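Local coordinates for uncharacterized protein (Leishmania infantum, PDB 4TYZ), which is of unknown function, although its C-terminal GRAM domain belongs to a family generally assigned sterol binding and transfer, so a related role is possible but unproven, at residues Ile65-Ile78 against Leu90-Met104. Sequence-based numbering, arbitrary orientation. Where two conformers were deposited one is given.
Sequences IIKSKSVKMFENAI and LTNFLQRDQAYSALM
Arg96 and Lys67 both send CG anti to the backbone N (chi1 -173° and -160°), and a bend at chi3 (64°) turns the Arg96 guanidinium to meet Lys67. Lys67 CG lies over the centre of this group, 3.4 Å from CZ. Asn76 CA lies over the opposite face. At the edge, Arg96 NH1 makes two nearly straight bonds, to Ser68 O at 2.9 Å and to Ala77 O at 2.8 Å. Both oxygens lie in the guanidinium plane. The Ser68 O bond is also in the carbonyl plane, on a lone pair; the Ala77 O bond is tilted from its carbonyl plane. Ala77 O also accepts from Ser68 N. Water 2 joins Arg96 NH2 to Ser68 O, and water 4 joins NE to Asn76 OD1. The chi3 bend of Lys67 carries CE over the Tyr100 ring, 4.0 Å from its centroid, and NZ to a salt bridge with Asp97 OD1 at 3.0 Å, met from above the carboxylate plane. Ile78 CD1 rests over the Phe93 face and touches Tyr100 CB. Ile65 CB meets Met104 CE at 3.6 Å. Ile78 and Leu90, an antiparallel hydrogen-bonded pair, join strands 78-82 and 87-91. Ile65, Lys67 and Ile78 pack against Arg96, Tyr100, Leu103 and Met104 of the C-terminal helix, an arrangement characteristic of the PH-like fold of GRAM domains. The guanidinium is sandwiched between the Lys67 side chain and Asn76 CA, which with the two in-plane bonds fixes its rotation and ties the helix start to both ends of the 68-77 loop.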
loop_
_atom_site.group_PDB
_atom_site.type_symbol
_atom_site.label_atom_id
_atom_site.label_comp_id
_atom_site.label_asym_id
_atom_site.label_seq_id
_atom_site.Cartn_x
_atom_site.Cartn_y
_atom_site.Cartn_z
ATOM N N ILE A 65 -7.002 9.335 1.012
ATOM C CA ILE A 65 -5.953 8.624 1.737
ATOM C C ILE A 65 -5.804 9.330 3.073
ATOM O O ILE A 65 -5.538 10.535 3.113
ATOM C CB ILE A 65 -4.615 8.618 0.977
ATOM C CG1 ILE A 65 -4.795 8.006 -0.410
ATOM C CG2 ILE A 65 -3.540 7.861 1.770
ATOM C CD1 ILE A 65 -3.520 7.960 -1.246
ATOM N N ILE A 66 -5.999 8.588 4.163
ATOM C CA ILE A 66 -6.000 9.158 5.511
ATOM C C ILE A 66 -4.855 8.596 6.343
ATOM O O ILE A 66 -4.628 7.384 6.340
ATOM C CB ILE A 66 -7.323 8.860 6.225
ATOM C CG1 ILE A 66 -8.481 9.522 5.467
ATOM C CG2 ILE A 66 -7.272 9.308 7.669
ATOM C CD1 ILE A 66 -9.842 9.182 6.034
ATOM N N LYS A 67 -4.122 9.473 7.026
ATOM C CA LYS A 67 -3.074 9.049 7.945
ATOM C C LYS A 67 -3.740 8.885 9.303
ATOM O O LYS A 67 -3.903 9.856 10.043
ATOM C CB LYS A 67 -1.923 10.065 7.988
ATOM C CG LYS A 67 -0.620 9.489 8.516
ATOM C CD LYS A 67 0.354 10.553 8.985
ATOM C CE LYS A 67 1.001 11.317 7.838
ATOM N NZ LYS A 67 2.120 12.188 8.360
ATOM N N SER A 68 -4.146 7.655 9.611
ATOM C CA SER A 68 -5.053 7.376 10.726
ATOM C C SER A 68 -4.587 7.937 12.062
ATOM O O SER A 68 -3.422 7.809 12.437
ATOM C CB SER A 68 -5.265 5.864 10.876
ATOM O OG SER A 68 -5.561 5.255 9.631
ATOM N N LYS A 69 -5.512 8.564 12.779
ATOM C CA LYS A 69 -5.230 9.023 14.125
ATOM C C LYS A 69 -4.943 7.854 15.049
ATOM O O LYS A 69 -5.506 6.770 14.906
ATOM C CB LYS A 69 -6.395 9.842 14.669
ATOM C CG LYS A 69 -6.648 11.109 13.896
ATOM C CD LYS A 69 -7.870 11.820 14.430
ATOM C CE LYS A 69 -7.676 13.316 14.379
ATOM N NZ LYS A 69 -6.564 13.762 15.278
ATOM N N SER A 70 -4.062 8.091 16.003
ATOM C CA SER A 70 -3.633 7.049 16.912
ATOM C C SER A 70 -3.048 7.649 18.163
ATOM O O SER A 70 -2.302 8.621 18.100
ATOM C CB SER A 70 -2.597 6.151 16.241
ATOM O OG SER A 70 -2.004 5.283 17.184
ATOM N N VAL A 71 -3.380 7.077 19.312
ATOM C CA VAL A 71 -2.629 7.403 20.506
ATOM C C VAL A 71 -1.934 6.143 21.027
ATOM O O VAL A 71 -1.569 6.056 22.194
ATOM C CB VAL A 71 -3.525 8.021 21.608
ATOM C CG1 VAL A 71 -4.037 9.389 21.166
ATOM C CG2 VAL A 71 -4.678 7.092 21.946
ATOM N N LYS A 72 -1.731 5.174 20.140
ATOM C CA LYS A 72 -1.097 3.917 20.517
ATOM C C LYS A 72 0.325 3.847 19.968
ATOM O O LYS A 72 0.603 4.269 18.848
ATOM C CB LYS A 72 -1.926 2.730 20.027
ATOM C CG LYS A 72 -3.263 2.591 20.739
ATOM C CD LYS A 72 -3.041 2.252 22.212
ATOM C CE LYS A 72 -4.338 2.277 23.012
ATOM N NZ LYS A 72 -4.076 2.116 24.475
ATOM N N MET A 73 1.225 3.310 20.777
ATOM C CA MET A 73 2.643 3.373 20.478
ATOM C C MET A 73 3.021 2.634 19.194
ATOM O O MET A 73 3.825 3.117 18.385
ATOM C CB MET A 73 3.407 2.806 21.660
ATOM C CG MET A 73 4.846 3.180 21.732
ATOM S SD MET A 73 5.442 2.582 23.303
ATOM C CE MET A 73 5.177 3.998 24.377
ATOM N N PHE A 74 2.429 1.463 18.998
ATOM C CA PHE A 74 2.870 0.605 17.910
ATOM C C PHE A 74 1.824 0.408 16.832
ATOM O O PHE A 74 1.908 -0.527 16.037
ATOM C CB PHE A 74 3.319 -0.737 18.473
ATOM C CG PHE A 74 4.388 -0.608 19.509
ATOM C CD1 PHE A 74 5.681 -0.275 19.144
ATOM C CD2 PHE A 74 4.097 -0.784 20.847
ATOM C CE1 PHE A 74 6.669 -0.138 20.094
ATOM C CE2 PHE A 74 5.081 -0.652 21.806
ATOM C CZ PHE A 74 6.371 -0.330 21.426
ATOM N N GLU A 75 0.829 1.281 16.800
ATOM C CA GLU A 75 -0.121 1.307 15.702
ATOM C C GLU A 75 0.189 2.511 14.817
ATOM O O GLU A 75 0.248 3.649 15.304
ATOM C CB GLU A 75 -1.556 1.346 16.236
ATOM C CG GLU A 75 -1.893 0.135 17.105
ATOM C CD GLU A 75 -3.303 0.166 17.661
ATOM O OE1 GLU A 75 -4.070 1.081 17.299
ATOM O OE2 GLU A 75 -3.642 -0.730 18.465
ATOM N N ASN A 76 0.403 2.251 13.536
ATOM C CA ASN A 76 0.804 3.249 12.552
ATOM C C ASN A 76 0.130 2.900 11.242
ATOM O O ASN A 76 0.709 2.152 10.438
ATOM C CB ASN A 76 2.325 3.257 12.352
ATOM C CG ASN A 76 3.068 3.890 13.509
ATOM O OD1 ASN A 76 3.145 5.114 13.612
ATOM N ND2 ASN A 76 3.632 3.056 14.380
ATOM N N ALA A 77 -1.085 3.408 11.037
ATOM C CA ALA A 77 -1.908 2.958 9.919
ATOM C C ALA A 77 -2.208 4.051 8.902
ATOM O O ALA A 77 -2.184 5.240 9.212
ATOM C CB ALA A 77 -3.217 2.369 10.432
ATOM N N ILE A 78 -2.496 3.604 7.687
ATOM C CA ILE A 78 -2.965 4.452 6.605
ATOM C C ILE A 78 -4.230 3.817 6.050
ATOM O O ILE A 78 -4.295 2.600 5.870
ATOM C CB ILE A 78 -1.922 4.590 5.473
ATOM C CG1 ILE A 78 -0.711 5.369 5.976
ATOM C CG2 ILE A 78 -2.538 5.273 4.239
ATOM C CD1 ILE A 78 0.455 5.403 4.987
ATOM N N LEU A 90 -4.056 -0.306 5.851
ATOM C CA LEU A 90 -2.645 -0.691 5.907
ATOM C C LEU A 90 -2.071 -0.264 7.247
ATOM O O LEU A 90 -2.225 0.879 7.662
ATOM C CB LEU A 90 -1.858 -0.068 4.765
ATOM C CG LEU A 90 -2.396 -0.394 3.373
ATOM C CD1 LEU A 90 -1.777 0.545 2.359
ATOM C CD2 LEU A 90 -2.088 -1.837 3.033
ATOM N N THR A 91 -1.420 -1.184 7.941
ATOM C CA THR A 91 -0.982 -0.964 9.320
ATOM C C THR A 91 0.478 -1.375 9.520
ATOM O O THR A 91 1.121 -1.859 8.600
ATOM C CB THR A 91 -1.856 -1.759 10.323
ATOM O OG1 THR A 91 -1.567 -3.161 10.209
ATOM C CG2 THR A 91 -3.332 -1.541 10.058
ATOM N N ASN A 92 0.985 -1.219 10.748
ATOM C CA ASN A 92 2.321 -1.694 11.110
ATOM C C ASN A 92 3.418 -1.132 10.203
ATOM O O ASN A 92 4.391 -1.819 9.881
ATOM C CB ASN A 92 2.359 -3.231 11.086
ATOM C CG ASN A 92 3.574 -3.808 11.799
ATOM O OD1 ASN A 92 3.971 -3.334 12.869
ATOM N ND2 ASN A 92 4.169 -4.839 11.209
ATOM N N PHE A 93 3.266 0.124 9.785
ATOM C CA PHE A 93 4.331 0.757 9.008
ATOM C C PHE A 93 5.549 0.992 9.883
ATOM O O PHE A 93 5.408 1.412 11.032
ATOM C CB PHE A 93 3.877 2.097 8.432
ATOM C CG PHE A 93 3.040 1.982 7.198
ATOM C CD1 PHE A 93 3.631 1.925 5.948
ATOM C CD2 PHE A 93 1.656 1.940 7.288
ATOM C CE1 PHE A 93 2.852 1.820 4.810
ATOM C CE2 PHE A 93 0.874 1.833 6.163
ATOM C CZ PHE A 93 1.468 1.780 4.917
ATOM N N LEU A 94 6.739 0.753 9.340
ATOM C CA LEU A 94 7.972 1.170 9.999
ATOM C C LEU A 94 8.281 2.633 9.688
ATOM O O LEU A 94 8.875 3.344 10.503
ATOM C CB LEU A 94 9.140 0.289 9.567
ATOM C CG LEU A 94 8.976 -1.204 9.851
ATOM C CD1 LEU A 94 10.206 -1.964 9.374
ATOM C CD2 LEU A 94 8.718 -1.442 11.333
ATOM N N GLN A 95 7.864 3.072 8.503
ATOM C CA GLN A 95 8.114 4.438 8.054
ATOM C C GLN A 95 6.833 5.056 7.511
ATOM O O GLN A 95 6.737 5.363 6.326
ATOM C CB GLN A 95 9.207 4.467 6.977
ATOM C CG GLN A 95 10.525 3.825 7.399
ATOM C CD GLN A 95 11.269 4.624 8.453
ATOM O OE1 GLN A 95 12.174 4.109 9.113
ATOM N NE2 GLN A 95 10.901 5.890 8.610
ATOM N N ARG A 96 5.843 5.230 8.384
ATOM C CA ARG A 96 4.527 5.661 7.910
ATOM C C ARG A 96 4.533 7.048 7.284
ATOM O O ARG A 96 3.899 7.265 6.258
ATOM C CB ARG A 96 3.493 5.642 9.028
ATOM C CG ARG A 96 2.106 5.924 8.458
ATOM C CD ARG A 96 1.038 5.907 9.499
ATOM N NE ARG A 96 1.234 6.975 10.475
ATOM C CZ ARG A 96 0.249 7.516 11.179
ATOM N NH1 ARG A 96 -0.997 7.087 11.021
ATOM N NH2 ARG A 96 0.511 8.480 12.054
ATOM N N ASP A 97 5.230 7.985 7.912
ATOM C CA ASP A 97 5.285 9.343 7.376
ATOM C C ASP A 97 5.879 9.338 5.972
ATOM O O ASP A 97 5.355 9.987 5.065
ATOM C CB ASP A 97 6.098 10.256 8.297
ATOM C CG ASP A 97 5.369 10.579 9.579
ATOM O OD1 ASP A 97 4.129 10.422 9.612
ATOM O OD2 ASP A 97 6.034 10.999 10.548
ATOM N N GLN A 98 6.965 8.597 5.796
ATOM C CA GLN A 98 7.608 8.506 4.490
ATOM C C GLN A 98 6.683 7.830 3.487
ATOM O O GLN A 98 6.595 8.264 2.339
ATOM C CB GLN A 98 8.931 7.741 4.575
ATOM C CG GLN A 98 10.066 8.497 5.240
ATOM C CD GLN A 98 11.314 7.641 5.369
ATOM O OE1 GLN A 98 11.354 6.506 4.888
ATOM N NE2 GLN A 98 12.341 8.181 6.021
ATOM N N ALA A 99 5.997 6.774 3.923
ATOM C CA ALA A 99 5.063 6.057 3.047
ATOM C C ALA A 99 3.944 6.987 2.615
ATOM O O ALA A 99 3.576 7.037 1.439
ATOM C CB ALA A 99 4.479 4.822 3.746
ATOM N N TYR A 100 3.403 7.725 3.577
ATOM C CA TYR A 100 2.276 8.603 3.292
ATOM C C TYR A 100 2.719 9.702 2.328
ATOM O O TYR A 100 2.009 10.025 1.375
ATOM C CB TYR A 100 1.707 9.179 4.591
ATOM C CG TYR A 100 0.513 10.068 4.376
ATOM C CD1 TYR A 100 -0.768 9.537 4.303
ATOM C CD2 TYR A 100 0.667 11.441 4.261
ATOM C CE1 TYR A 100 -1.870 10.357 4.102
ATOM C CE2 TYR A 100 -0.424 12.266 4.076
ATOM C CZ TYR A 100 -1.681 11.717 3.990
ATOM O OH TYR A 100 -2.765 12.550 3.796
ATOM N N SER A 101 3.911 10.246 2.555
ATOM C CA SER A 101 4.445 11.264 1.656
ATOM C C SER A 101 4.629 10.732 0.244
ATOM O O SER A 101 4.314 11.416 -0.735
ATOM C CB SER A 101 5.769 11.800 2.190
ATOM O OG SER A 101 5.541 12.542 3.376
ATOM N N ALA A 102 5.143 9.511 0.135
ATOM C CA ALA A 102 5.366 8.915 -1.179
ATOM C C ALA A 102 4.030 8.670 -1.889
ATOM O O ALA A 102 3.908 8.914 -3.091
ATOM C CB ALA A 102 6.164 7.629 -1.049
ATOM N N LEU A 103 3.025 8.223 -1.135
ATOM C CA LEU A 103 1.668 8.076 -1.667
ATOM C C LEU A 103 1.117 9.393 -2.176
ATOM O O LEU A 103 0.627 9.454 -3.300
ATOM C CB LEU A 103 0.708 7.518 -0.614
ATOM C CG LEU A 103 0.913 6.057 -0.274
ATOM C CD1 LEU A 103 -0.148 5.607 0.705
ATOM C CD2 LEU A 103 0.847 5.258 -1.537
ATOM N N MET A 104 1.182 10.437 -1.348
ATOM C CA MET A 104 0.691 11.756 -1.748
ATOM C C MET A 104 1.311 12.217 -3.047
ATOM O O MET A 104 0.633 12.755 -3.914
ATOM C CB MET A 104 0.983 12.813 -0.675
ATOM C CG MET A 104 0.116 12.773 0.567
ATOM S SD MET A 104 -1.663 12.831 0.259
ATOM C CE MET A 104 -1.982 11.074 0.459
HETATM O O HOH W 1 3.852 12.281 6.002
HETATM O O HOH W 2 -1.461 10.002 13.264
HETATM O O HOH W 3 -0.029 -0.847 13.317
HETATM O O HOH W 4 3.784 7.356 11.924
#